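Local coordinates for austinol synthesis protein H (Emericella nidulans FGSC A4, PDB 5X9K) that acts as a homodimeric isomerase in the biosynthesis of the fungal meroterpenoids austinol and dehydroaustinol, at residues 43-48 and 79-84; 84-89 and 118-123; 111-116 and 128-133; 124-129 and 147-152. All coordinates share one frame; numbering follows the deposited sequence.

Interaction 1 of 4, residues 43-48 and 79-84; sequences LDVESV and DFQGLK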
# COMPACT_ATOMS: atom_id res chain seq x y z
N LEU A 43 -11.60 17.68 -9.06
CA LEU A 43 -12.36 16.91 -10.03
C LEU A 43 -12.34 17.58 -11.40
O LEU A 43 -13.35 17.63 -12.11
CB LEU A 43 -13.80 16.69 -9.55
CG LEU A 43 -13.84 15.70 -8.38
CD1 LEU A 43 -15.22 15.65 -7.74
CD2 LEU A 43 -13.42 14.33 -8.88
N ASP A 44 -11.17 18.09 -11.79
CA ASP A 44 -11.02 18.87 -13.01
C ASP A 44 -10.07 18.23 -14.01
O ASP A 44 -9.72 18.86 -15.02
CB ASP A 44 -10.58 20.31 -12.68
CG ASP A 44 -9.12 20.40 -12.20
OD1 ASP A 44 -8.40 19.37 -12.20
OD2 ASP A 44 -8.70 21.51 -11.82
N VAL A 45 -9.62 16.99 -13.73
CA VAL A 45 -8.72 16.20 -14.58
C VAL A 45 -7.30 16.76 -14.59
O VAL A 45 -6.34 16.06 -14.27
CB VAL A 45 -9.25 16.09 -16.02
CG1 VAL A 45 -8.35 15.17 -16.82
CG2 VAL A 45 -10.69 15.60 -16.05
N GLU A 46 -7.16 18.03 -14.98
CA GLU A 46 -5.84 18.54 -15.34
C GLU A 46 -5.00 18.96 -14.15
O GLU A 46 -3.77 18.97 -14.25
CB GLU A 46 -6.01 19.73 -16.29
CG GLU A 46 -6.79 19.42 -17.55
CD GLU A 46 -6.03 18.53 -18.50
OE1 GLU A 46 -4.81 18.31 -18.29
OE2 GLU A 46 -6.65 18.03 -19.46
N SER A 47 -5.61 19.36 -13.03
CA SER A 47 -4.81 19.84 -11.92
C SER A 47 -3.92 18.74 -11.35
O SER A 47 -2.78 19.01 -10.95
CB SER A 47 -5.71 20.43 -10.84
OG SER A 47 -6.15 21.72 -11.22
N VAL A 48 -4.43 17.51 -11.31
CA VAL A 48 -3.60 16.37 -10.91
C VAL A 48 -2.51 16.12 -11.94
O VAL A 48 -1.33 15.98 -11.60
CB VAL A 48 -4.47 15.11 -10.72
CG1 VAL A 48 -3.60 13.94 -10.38
CG2 VAL A 48 -5.50 15.32 -9.62
N ASP A 79 -8.24 7.80 -16.13
CA ASP A 79 -8.61 7.61 -14.73
C ASP A 79 -9.11 8.90 -14.11
O ASP A 79 -10.11 8.91 -13.39
CB ASP A 79 -7.41 7.06 -13.93
CG ASP A 79 -7.06 5.61 -14.28
OD1 ASP A 79 -7.99 4.82 -14.55
OD2 ASP A 79 -5.86 5.26 -14.28
N PHE A 80 -8.42 10.01 -14.37
CA PHE A 80 -8.88 11.28 -13.81
C PHE A 80 -10.12 11.79 -14.53
O PHE A 80 -10.95 12.49 -13.92
CB PHE A 80 -7.74 12.29 -13.85
CG PHE A 80 -6.45 11.76 -13.26
CD1 PHE A 80 -6.37 11.47 -11.91
CD2 PHE A 80 -5.36 11.50 -14.07
CE1 PHE A 80 -5.20 10.95 -11.37
CE2 PHE A 80 -4.19 10.99 -13.53
CZ PHE A 80 -4.11 10.71 -12.18
N GLN A 81 -10.30 11.42 -15.80
CA GLN A 81 -11.55 11.73 -16.47
C GLN A 81 -12.72 11.03 -15.78
O GLN A 81 -13.80 11.62 -15.63
CB GLN A 81 -11.47 11.33 -17.95
CG GLN A 81 -10.49 12.18 -18.73
CD GLN A 81 -10.34 11.74 -20.18
OE1 GLN A 81 -10.78 10.65 -20.56
NE2 GLN A 81 -9.71 12.58 -20.98
N GLY A 82 -12.51 9.79 -15.33
CA GLY A 82 -13.57 9.07 -14.64
C GLY A 82 -13.90 9.67 -13.29
O GLY A 82 -15.08 9.76 -12.92
N LEU A 83 -12.88 10.09 -12.54
CA LEU A 83 -13.13 10.80 -11.28
C LEU A 83 -14.09 11.96 -11.50
O LEU A 83 -15.08 12.12 -10.77
CB LEU A 83 -11.82 11.30 -10.67
CG LEU A 83 -11.05 10.44 -9.68
CD1 LEU A 83 -9.83 11.20 -9.19
CD2 LEU A 83 -11.93 10.02 -8.51
N LYS A 84 -13.81 12.78 -12.52
CA LYS A 84 -14.66 13.92 -12.81
C LYS A 84 -16.09 13.48 -13.14
O LYS A 84 -17.06 14.02 -12.60
CB LYS A 84 -14.06 14.73 -13.96
CG LYS A 84 -14.87 15.94 -14.34
CD LYS A 84 -14.10 16.82 -15.30
CE LYS A 84 -15.01 17.86 -15.94
NZ LYS A 84 -15.92 17.22 -16.93
O HOH W 1 -10.45 14.64 -12.41

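Interaction 2 of 4, residues 84-89 and 118-123; sequences KDFFYN and DSLVGR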
# COMPACT_ATOMS: atom_id res chain seq x y z
N LYS A 84 -13.81 12.78 -12.52
CA LYS A 84 -14.66 13.92 -12.81
C LYS A 84 -16.09 13.48 -13.14
O LYS A 84 -17.06 14.02 -12.60
CB LYS A 84 -14.06 14.73 -13.96
CG LYS A 84 -14.87 15.94 -14.34
CD LYS A 84 -14.10 16.82 -15.30
CE LYS A 84 -15.01 17.86 -15.94
NZ LYS A 84 -15.92 17.22 -16.93
N ASP A 85 -16.22 12.48 -14.01
CA ASP A 85 -17.53 12.15 -14.56
C ASP A 85 -18.44 11.48 -13.53
O ASP A 85 -19.66 11.61 -13.63
CB ASP A 85 -17.38 11.25 -15.79
CG ASP A 85 -16.73 11.97 -16.96
OD1 ASP A 85 -16.93 13.20 -17.08
OD2 ASP A 85 -16.04 11.31 -17.76
N PHE A 86 -17.88 10.78 -12.55
CA PHE A 86 -18.67 9.91 -11.69
C PHE A 86 -18.82 10.42 -10.27
O PHE A 86 -19.52 9.78 -9.48
CB PHE A 86 -18.05 8.51 -11.67
CG PHE A 86 -17.98 7.85 -13.03
CD1 PHE A 86 -18.93 8.12 -14.00
CD2 PHE A 86 -16.96 6.95 -13.33
CE1 PHE A 86 -18.86 7.51 -15.25
CE2 PHE A 86 -16.89 6.34 -14.58
CZ PHE A 86 -17.84 6.62 -15.53
N PHE A 87 -18.20 11.54 -9.90
CA PHE A 87 -18.25 12.03 -8.53
C PHE A 87 -18.86 13.43 -8.46
O PHE A 87 -18.50 14.31 -9.25
CB PHE A 87 -16.85 12.04 -7.91
CG PHE A 87 -16.39 10.68 -7.47
CD1 PHE A 87 -16.68 10.22 -6.20
CD2 PHE A 87 -15.70 9.85 -8.34
CE1 PHE A 87 -16.27 8.97 -5.78
CE2 PHE A 87 -15.29 8.58 -7.93
CZ PHE A 87 -15.58 8.15 -6.66
N TYR A 88 -19.78 13.62 -7.51
CA TYR A 88 -20.22 14.97 -7.16
C TYR A 88 -19.16 15.70 -6.35
O TYR A 88 -18.94 16.90 -6.52
CB TYR A 88 -21.52 14.92 -6.36
CG TYR A 88 -22.65 14.19 -7.05
CD1 TYR A 88 -23.38 14.80 -8.06
CD2 TYR A 88 -23.00 12.91 -6.67
CE1 TYR A 88 -24.41 14.14 -8.69
CE2 TYR A 88 -24.03 12.23 -7.30
CZ TYR A 88 -24.74 12.85 -8.31
OH TYR A 88 -25.77 12.19 -8.93
N ASN A 89 -18.51 14.99 -5.43
CA ASN A 89 -17.37 15.53 -4.70
C ASN A 89 -16.46 14.38 -4.33
O ASN A 89 -16.88 13.22 -4.30
CB ASN A 89 -17.81 16.30 -3.45
CG ASN A 89 -18.61 15.45 -2.50
OD1 ASN A 89 -18.05 14.63 -1.76
ND2 ASN A 89 -19.93 15.61 -2.52
N ASP A 118 -18.92 11.52 -2.76
CA ASP A 118 -20.29 11.19 -3.12
C ASP A 118 -20.33 10.95 -4.62
O ASP A 118 -20.02 11.86 -5.41
CB ASP A 118 -21.24 12.32 -2.71
CG ASP A 118 -21.32 12.47 -1.20
OD1 ASP A 118 -21.42 11.45 -0.49
OD2 ASP A 118 -21.28 13.62 -0.72
N SER A 119 -20.68 9.74 -5.02
CA SER A 119 -20.61 9.39 -6.43
C SER A 119 -21.99 9.07 -6.98
O SER A 119 -22.97 8.93 -6.25
CB SER A 119 -19.67 8.19 -6.67
OG SER A 119 -20.37 6.98 -6.45
N LEU A 120 -22.02 8.96 -8.31
CA LEU A 120 -23.17 8.54 -9.09
C LEU A 120 -23.90 7.36 -8.46
O LEU A 120 -25.13 7.28 -8.52
CB LEU A 120 -22.69 8.20 -10.50
CG LEU A 120 -23.65 8.11 -11.67
CD1 LEU A 120 -24.56 9.33 -11.69
CD2 LEU A 120 -22.84 8.02 -12.95
N VAL A 121 -23.14 6.43 -7.87
CA VAL A 121 -23.71 5.20 -7.32
C VAL A 121 -23.55 5.20 -5.80
O VAL A 121 -23.42 4.13 -5.18
CB VAL A 121 -23.08 3.95 -7.95
CG1 VAL A 121 -23.38 3.89 -9.43
CG2 VAL A 121 -21.57 3.93 -7.73
N GLY A 122 -23.55 6.37 -5.20
CA GLY A 122 -23.58 6.46 -3.76
C GLY A 122 -22.22 6.74 -3.15
O GLY A 122 -21.27 7.15 -3.82
N ARG A 123 -22.14 6.49 -1.85
CA ARG A 123 -20.94 6.81 -1.08
C ARG A 123 -19.77 5.91 -1.47
O ARG A 123 -19.92 4.70 -1.63
CB ARG A 123 -21.24 6.67 0.41
CG ARG A 123 -20.19 7.21 1.33
CD ARG A 123 -20.18 8.73 1.29
NE ARG A 123 -19.14 9.24 2.16
CZ ARG A 123 -18.63 10.46 2.10
NH1 ARG A 123 -19.06 11.32 1.18
NH2 ARG A 123 -17.68 10.80 2.95

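Interaction 3 of 4, residues 111-116 and 128-133; sequences LHIEGK and YVYILQ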
# COMPACT_ATOMS: atom_id res chain seq x y z
N LEU A 111 2.54 7.98 2.19
CA LEU A 111 1.34 8.48 2.84
C LEU A 111 0.29 7.39 2.92
O LEU A 111 0.05 6.68 1.94
CB LEU A 111 0.74 9.66 2.07
CG LEU A 111 1.63 10.90 1.94
CD1 LEU A 111 1.05 11.86 0.92
CD2 LEU A 111 1.76 11.57 3.30
N HIS A 112 -0.35 7.28 4.09
CA HIS A 112 -1.54 6.46 4.24
C HIS A 112 -2.75 7.36 3.97
O HIS A 112 -3.06 8.25 4.77
CB HIS A 112 -1.57 5.82 5.63
CG HIS A 112 -2.67 4.84 5.81
ND1 HIS A 112 -2.99 4.29 7.04
CD2 HIS A 112 -3.53 4.28 4.92
CE1 HIS A 112 -4.00 3.46 6.90
NE2 HIS A 112 -4.35 3.43 5.62
N ILE A 113 -3.42 7.14 2.83
CA ILE A 113 -4.42 8.04 2.28
C ILE A 113 -5.81 7.44 2.40
O ILE A 113 -6.00 6.24 2.17
CB ILE A 113 -4.11 8.32 0.79
CG1 ILE A 113 -2.77 9.05 0.66
CG2 ILE A 113 -5.26 9.10 0.12
CD1 ILE A 113 -2.87 10.48 1.02
N GLU A 114 -6.79 8.30 2.71
CA GLU A 114 -8.21 7.97 2.61
C GLU A 114 -8.83 8.77 1.48
O GLU A 114 -8.62 9.98 1.38
CB GLU A 114 -8.92 8.30 3.92
CG GLU A 114 -8.59 7.36 5.07
CD GLU A 114 -9.29 7.79 6.35
OE1 GLU A 114 -9.54 9.01 6.50
OE2 GLU A 114 -9.58 6.91 7.19
N GLY A 115 -9.58 8.09 0.61
CA GLY A 115 -10.39 8.75 -0.41
C GLY A 115 -11.86 8.56 -0.10
O GLY A 115 -12.31 7.45 0.17
N LYS A 116 -12.61 9.67 -0.10
CA LYS A 116 -14.03 9.64 0.21
C LYS A 116 -14.76 10.62 -0.69
O LYS A 116 -14.27 11.73 -0.93
CB LYS A 116 -14.32 9.97 1.68
CG LYS A 116 -13.49 9.17 2.68
CD LYS A 116 -13.75 9.61 4.12
CE LYS A 116 -12.97 8.74 5.10
NZ LYS A 116 -13.21 9.16 6.50
N TYR A 128 -5.54 3.99 0.57
CA TYR A 128 -4.38 3.63 -0.22
C TYR A 128 -3.12 3.87 0.60
O TYR A 128 -3.12 4.61 1.58
CB TYR A 128 -4.23 4.47 -1.50
CG TYR A 128 -5.48 4.92 -2.20
CD1 TYR A 128 -5.85 4.36 -3.43
CD2 TYR A 128 -6.27 5.93 -1.67
CE1 TYR A 128 -6.99 4.79 -4.08
CE2 TYR A 128 -7.40 6.35 -2.31
CZ TYR A 128 -7.75 5.79 -3.52
OH TYR A 128 -8.88 6.24 -4.14
N VAL A 129 -2.02 3.26 0.15
CA VAL A 129 -0.69 3.76 0.45
C VAL A 129 -0.17 4.41 -0.83
O VAL A 129 -0.15 3.77 -1.89
CB VAL A 129 0.25 2.65 0.93
CG1 VAL A 129 1.65 3.21 1.21
CG2 VAL A 129 -0.32 1.99 2.21
N TYR A 130 0.18 5.68 -0.75
CA TYR A 130 0.86 6.35 -1.85
C TYR A 130 2.34 6.41 -1.52
O TYR A 130 2.71 6.75 -0.39
CB TYR A 130 0.34 7.78 -2.05
CG TYR A 130 -0.94 7.94 -2.84
CD1 TYR A 130 -1.70 6.84 -3.24
CD2 TYR A 130 -1.37 9.21 -3.23
CE1 TYR A 130 -2.86 7.01 -3.99
CE2 TYR A 130 -2.51 9.38 -3.95
CZ TYR A 130 -3.25 8.30 -4.34
OH TYR A 130 -4.39 8.51 -5.07
N ILE A 131 3.18 6.11 -2.50
CA ILE A 131 4.61 6.43 -2.41
C ILE A 131 4.92 7.38 -3.56
O ILE A 131 4.90 6.98 -4.73
CB ILE A 131 5.51 5.19 -2.48
CG1 ILE A 131 5.20 4.25 -1.31
CG2 ILE A 131 6.97 5.61 -2.44
CD1 ILE A 131 5.93 2.92 -1.37
N LEU A 132 5.23 8.64 -3.24
CA LEU A 132 5.43 9.68 -4.24
C LEU A 132 6.91 10.05 -4.28
O LEU A 132 7.48 10.44 -3.26
CB LEU A 132 4.58 10.91 -3.92
CG LEU A 132 3.09 10.61 -3.70
CD1 LEU A 132 2.32 11.86 -3.33
CD2 LEU A 132 2.50 9.96 -4.93
N GLN A 133 7.51 9.91 -5.47
CA GLN A 133 8.88 10.37 -5.72
C GLN A 133 8.81 11.73 -6.42
O GLN A 133 8.18 11.85 -7.48
CB GLN A 133 9.65 9.38 -6.59
CG GLN A 133 11.15 9.71 -6.81
CD GLN A 133 11.84 8.67 -7.67
OE1 GLN A 133 11.77 7.48 -7.39
NE2 GLN A 133 12.49 9.11 -8.75

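Interaction 4 of 4, residues 124-129 and 147-152; sequences FETEYV and FADSAT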
# COMPACT_ATOMS: atom_id res chain seq x y z
N PHE A 124 -18.60 6.52 -1.65
CA PHE A 124 -17.36 5.79 -1.88
C PHE A 124 -16.37 6.19 -0.80
O PHE A 124 -16.12 7.39 -0.60
CB PHE A 124 -16.78 6.08 -3.26
CG PHE A 124 -15.54 5.29 -3.59
CD1 PHE A 124 -15.53 3.91 -3.49
CD2 PHE A 124 -14.39 5.94 -4.03
CE1 PHE A 124 -14.40 3.19 -3.82
CE2 PHE A 124 -13.25 5.24 -4.35
CZ PHE A 124 -13.24 3.86 -4.25
N GLU A 125 -15.85 5.21 -0.07
CA GLU A 125 -14.81 5.44 0.91
C GLU A 125 -13.78 4.33 0.78
O GLU A 125 -14.10 3.15 0.97
CB GLU A 125 -15.38 5.49 2.33
CG GLU A 125 -16.51 6.51 2.48
CD GLU A 125 -16.87 6.78 3.93
OE1 GLU A 125 -16.30 6.11 4.83
OE2 GLU A 125 -17.72 7.66 4.17
N THR A 126 -12.55 4.70 0.45
CA THR A 126 -11.50 3.74 0.21
C THR A 126 -10.23 4.28 0.86
O THR A 126 -10.24 5.34 1.49
CB THR A 126 -11.34 3.50 -1.30
OG1 THR A 126 -10.58 2.30 -1.52
CG2 THR A 126 -10.67 4.71 -1.99
N GLU A 127 -9.15 3.51 0.76
CA GLU A 127 -7.86 3.97 1.25
C GLU A 127 -6.74 3.42 0.39
O GLU A 127 -6.94 2.51 -0.42
CB GLU A 127 -7.64 3.58 2.71
CG GLU A 127 -7.85 2.12 2.97
CD GLU A 127 -7.85 1.80 4.44
OE1 GLU A 127 -6.83 2.07 5.12
OE2 GLU A 127 -8.88 1.26 4.92
N TYR A 128 -5.54 3.99 0.57
CA TYR A 128 -4.38 3.63 -0.22
C TYR A 128 -3.12 3.87 0.60
O TYR A 128 -3.12 4.61 1.58
CB TYR A 128 -4.23 4.47 -1.50
CG TYR A 128 -5.48 4.92 -2.20
CD1 TYR A 128 -5.85 4.36 -3.43
CD2 TYR A 128 -6.27 5.93 -1.67
CE1 TYR A 128 -6.99 4.79 -4.08
CE2 TYR A 128 -7.40 6.35 -2.31
CZ TYR A 128 -7.75 5.79 -3.52
OH TYR A 128 -8.88 6.24 -4.14
N VAL A 129 -2.02 3.26 0.15
CA VAL A 129 -0.69 3.76 0.45
C VAL A 129 -0.17 4.41 -0.83
O VAL A 129 -0.15 3.77 -1.89
CB VAL A 129 0.25 2.65 0.93
CG1 VAL A 129 1.65 3.21 1.21
CG2 VAL A 129 -0.32 1.99 2.21
N PHE A 147 -0.94 1.74 -3.67
CA PHE A 147 -1.34 0.40 -3.27
C PHE A 147 -2.77 0.57 -2.80
O PHE A 147 -3.01 1.24 -1.79
CB PHE A 147 -0.43 -0.17 -2.19
CG PHE A 147 -0.61 -1.66 -1.94
CD1 PHE A 147 -1.77 -2.14 -1.36
CD2 PHE A 147 0.40 -2.56 -2.28
CE1 PHE A 147 -1.93 -3.50 -1.12
CE2 PHE A 147 0.25 -3.94 -2.05
CZ PHE A 147 -0.93 -4.40 -1.46
N ALA A 148 -3.71 0.01 -3.56
CA ALA A 148 -5.12 0.31 -3.38
C ALA A 148 -5.77 -0.69 -2.45
O ALA A 148 -5.26 -1.80 -2.21
CB ALA A 148 -5.83 0.31 -4.73
N ASP A 149 -6.91 -0.27 -1.89
CA ASP A 149 -7.83 -1.14 -1.16
C ASP A 149 -8.75 -1.76 -2.22
O ASP A 149 -9.77 -1.20 -2.59
CB ASP A 149 -8.60 -0.32 -0.12
CG ASP A 149 -9.75 -1.09 0.53
OD1 ASP A 149 -9.80 -2.33 0.43
OD2 ASP A 149 -10.59 -0.43 1.15
N SER A 150 -8.36 -2.93 -2.71
CA SER A 150 -9.07 -3.51 -3.85
C SER A 150 -10.51 -3.87 -3.50
O SER A 150 -11.39 -3.80 -4.36
CB SER A 150 -8.33 -4.75 -4.34
OG SER A 150 -7.07 -4.42 -4.88
N ALA A 151 -10.76 -4.30 -2.26
CA ALA A 151 -12.13 -4.65 -1.87
C ALA A 151 -13.10 -3.50 -2.16
O ALA A 151 -14.10 -3.68 -2.85
CB ALA A 151 -12.18 -5.02 -0.39
N THR A 152 -12.79 -2.29 -1.68
CA THR A 152 -13.74 -1.21 -1.90
C THR A 152 -13.66 -0.66 -3.33
O THR A 152 -14.68 -0.27 -3.91
CB THR A 152 -13.53 -0.09 -0.88
OG1 THR A 152 -12.15 0.27 -0.84
CG2 THR A 152 -13.95 -0.57 0.52
O HOH W 2 -8.48 2.07 -3.09
O HOH W 3 -10.90 0.10 3.88

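Interaction 1 of 4, residues 43-48 and 79-84
V48 lays its CG1 methyl over one face of the F80 ring, 4.0 Å from the ring centroid and 29° off the normal, which is CH-pi geometry; CE1 of F80 comes to 3.5 Å of CG1 of V48. V45 meets the same helix with both branches. Its CG1, anti to the backbone N (chi1 -175°), rests against CB of F80 and CG of Q81, while CG2 of V45 lies 3.7 Å from CD of K84, crossing that side chain at about a right angle. K84 passes the carbonyl of L43 with its aliphatic part, CG of K84 being 3.2 Å from O of L43, and then bends at its last torsion to carry the amine away. At the far end, CD2 of L43 sits 3.3 Å from O of L83 and also touches CB of L83. No direct hydrogen bond crosses the contact; instead a water accepts from N of V45 at 2.8 Å and donates to O of F80 at 2.7 Å, so this carbonyl serves the water as well as N of K84. Behind this first shell, D44 fixes the turn leading into the short helix: its OD1 takes N of S47 at 2.9 Å and 160°, an Asx motif, and its OD2 receives OG of S47 on the syn lone pair. Further out, E46 forms a salt bridge with K77 of helix 73-86, and L43 and L83 both reach F90 of strand 87-94, so the turn before helix 46-49 lies against the end of one helix and the strand that follows it.

Interaction 2 of 4, residues 84-89 and 118-123
A classic beta bulge, in which Y88 and N89 both face D118, interrupts the pairing of strand 87-94 with strand 108-119 near the start of strand 87-94. The carbonyl of D118 accepts N of Y88 at 2.8 Å and, weakly, N of N89 at 3.5 Å, which is the evidence for the one-residue shift in register. Before the bulge, N of L120 donates to O of F86 at 2.9 Å and a nearly straight 170°, tying the end of helix 73-86 to the type I turn S119–G122. F87 and S119 form a non-hydrogen-bonded antiparallel pair, with CB of S119 over one face of the F87 ring, 3.9 Å from its centroid. On the opposite side of the sheet, N89 holds CG between its backbone N and carbonyl carbon (chi1 58°), bringing ND2 of N89 to OD2 of D118 at 3.0 Å; the amide and carboxylate planes stand 85° apart. OD1 of D118 takes NH1 of R123 at 2.9 Å from above the carboxylate plane. OG of S119 accepts from N of V121 in an ST turn, donates to O of G122 at 2.8 Å and also meets NE1 of W156. In D118, OD2 is thus taken by the N89 amide and OD1 by R123 in a salt bridge, which probably stabilises its negative charge and fixes its rotation where the bulge and the hairpin turn converge.

Interaction 3 of 4, residues 111-116 and 128-133
I113 holds CG1 anti to its carbonyl carbon (chi1 -64°) and CG2 anti to its backbone N, so the two branches part toward different tyrosines. CG2 of I113 touches CD2 of Y128 at 3.8 Å, the two side chains slanting, while CG1 of I113 lies over one face of the Y130 ring, 4.1 Å from its CG. H112 turns CG anti to the backbone N (chi1 -173°), which puts the edge of its imidazole at the carbonyl of Y128: CD2 of H112 is 3.4 Å from that oxygen, which lies in the ring plane. The same O of Y128 accepts N of I113 at 2.8 Å. This is the central hairpin of the curled sheet, strand 108-119 against strand 122-134, consistent with a SnoaL-like (NTF2-like) cone; the local N-to-C directions are 131° apart, an antiparallel pair with strong twist. Y128 N returns to O of I113 at 2.8 Å, and L111 and Y130 exchange N-H···O bonds of 2.9 Å between N of one and O of the other. L111 and I113 are covered by V37 of helix 26-38. On the H112–V129 side, NE2 of H112 is hydrogen-bonded to OE1 of E127, and its ring meets F61 and F145 of the second subunit edge-to-face.

Interaction 4 of 4, residues 124-129 and 147-152
The F124 ring presents its edge to the carbonyl of T152, with CE1 of F124 3.5 Å from O of T152, and its ring also meets that of W156. Further along the strand, CD1 of Y128 lies 4.1 Å from CA of A148. The carboxylates of E127 and D149 are turned 83° apart and stay 4.5 Å away, OE2 of E127 to OD2 of D149. A water bridges them, donating to OE2 of E127 at 2.6 Å and to OD2 of D149 at 2.8 Å. E127 OE2 is also held by N of S63 of the second subunit. The OG1 atoms of T126 and T152 lie 2.7 Å apart, with a water also close to that of T126, and OG1 of T152 donates to OD2 of D149 at 2.6 Å from above the carboxylate plane. V129 and F147 are bonded both ways through their backbones, N of V129 to O of F147 being 3.0 Å, but further on D149 N reaches O of E127 only weakly. OD1 of D149 is hydrogen-bonded to OG of S64 and OG of S150 of the second subunit. At this dimer interface the second strand of the hairpin 122-134/141-148 passes into helix 150-167, with D149 at the N-cap position.

How the interactions relate
Interactions 2, 3 and 4 lie along one sheet; interaction 1 packs beside it. Interactions 3 and 4, with centres about 9 Å apart, share Y128 and V129, and N of T126 lies 2.8 Å from O of G115, a probable hydrogen bond; both reach the second subunit. Interaction 2 is at the far end of the same hairpin, its centre about 20 Å from that of interaction 3, and touches interaction 4 where CZ of F87 comes to 3.6 Å of CD2 of F124. Interaction 1 shares K84 with interaction 2 and packs on it through CD1 of L43, 3.7 Å from CA of N89; the nearest atoms of interactions 3 and 4 are about 7 and 6 Å away.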